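Local structure of superoxide dismutase [Cu-Zn] (Bacteroidetes bacterium GWA2_30_7, 7B4O) at the interface of chains A and B. The protein catalyses the dismutation of superoxide to molecular oxygen and hydrogen peroxide, as a copper-zinc enzyme seen here with zinc in both metal sites. Sequence-based numbering; all coordinates share one arbitrary frame. Chains: chain A/B, Superoxide dismutase [Cu-Zn].

The interface of chains A and B. Residues chain A 55-57; chain B 151-153.
B:Ile151 and A:Gly56 meet through two flat peptide groups, a worked example of a subunit contact in which a backbone hydrogen bond is backed by a thiol and a bridging water. The peptide following A:Cys55 is turned steeply against the one following B:Ile151, by about 65°, so the planes do not stack. The amide A:Gly56 N donates to the carbonyl B:Ile151 O at 2.7 Å, tilted a little from the carbonyl plane. The bond is short but bent, 125° at the hydrogen. On the other side of that plane lies A:Cys55, whose CA comes within 3.3 Å of B:Ile151 O and whose CB follows close behind. The A:Gly56 amide and A:Cys55 CA thus reach the carbonyl oxygen side by side, one on either side of its plane.

The thiol of A:Cys55 stands anti to its own carbonyl carbon (chi1 -61°), which carries SG past B:Ile151 O toward the chain end of the partner. There SG packs against B:Lys153 CB at 3.9 Å. B:Lys153 is poorly ordered, which makes this packing and its water contacts less certain.

Solvent completes the join. The carboxylate of A:Asp57, with CG anti to the backbone N, reaches water 1 through OD2 at 2.7 Å. From the other subunit, B:Lys153 N meets this water at 2.9 Å in a nearly straight line. The terminal carboxylate atom B:Lys153 O is a weak partner at 3.3 Å. The water links the A:Asp57 carboxylate chiefly to the backbone N of B:Lys153.

In the Greek-key beta-barrel of this family, A:55-57 lies in the loop after strand 46-53, which bears metal-binding histidines; the loop's next residue, Cys58, is disulfide-bonded to Cys146 of strand 143-151. B:Ile151 ends the corresponding last strand of the partner, and B:Gly152 and B:Lys153 form its C-terminal tail. Two-fold symmetry repeats the contact with the chains exchanged, in what is plausibly the biological dimer.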
# COMPACT_ATOMS: atom_id res chain seq x y z
N CYS A 55 -10.09 1.86 -3.73
CA CYS A 55 -9.33 2.72 -2.80
C CYS A 55 -8.21 1.93 -2.12
O CYS A 55 -8.49 0.84 -1.57
CB CYS A 55 -10.20 3.34 -1.71
SG CYS A 55 -11.50 4.38 -2.41
N GLY A 56 -7.00 2.46 -2.14
CA GLY A 56 -5.87 1.90 -1.38
C GLY A 56 -5.94 2.35 0.06
O GLY A 56 -5.00 3.00 0.55
N ASP A 57 -7.04 2.02 0.73
CA ASP A 57 -7.35 2.50 2.10
C ASP A 57 -7.77 1.27 2.91
O ASP A 57 -8.93 0.83 2.79
CB ASP A 57 -8.41 3.59 2.09
CG ASP A 57 -8.72 4.14 3.47
OD1 ASP A 57 -8.30 3.50 4.46
OD2 ASP A 57 -9.40 5.18 3.55
N ILE B 151 -4.48 5.30 -2.81
CA ILE B 151 -5.48 6.31 -3.23
C ILE B 151 -6.68 6.26 -2.29
O ILE B 151 -7.28 5.17 -2.14
CB ILE B 151 -5.85 6.06 -4.70
CG1 ILE B 151 -4.65 6.25 -5.61
CG2 ILE B 151 -7.03 6.94 -5.12
CD1 ILE B 151 -4.85 5.70 -7.00
N GLY B 152 -7.02 7.40 -1.69
CA GLY B 152 -8.19 7.54 -0.81
C GLY B 152 -9.34 8.21 -1.53
O GLY B 152 -9.14 8.74 -2.67
N LYS B 153 -10.50 8.24 -0.89
CA LYS B 153 -11.68 9.01 -1.37
C LYS B 153 -12.30 9.77 -0.20
O LYS B 153 -12.05 9.45 0.96
CB LYS B 153 -12.70 8.09 -2.05
CG LYS B 153 -13.92 8.82 -2.59
CD LYS B 153 -14.69 8.08 -3.66
CE LYS B 153 -15.83 8.90 -4.21
NZ LYS B 153 -16.74 8.08 -5.04
OXT LYS B 153 -13.07 10.71 -0.41
O HOH W 1 -10.51 6.64 1.58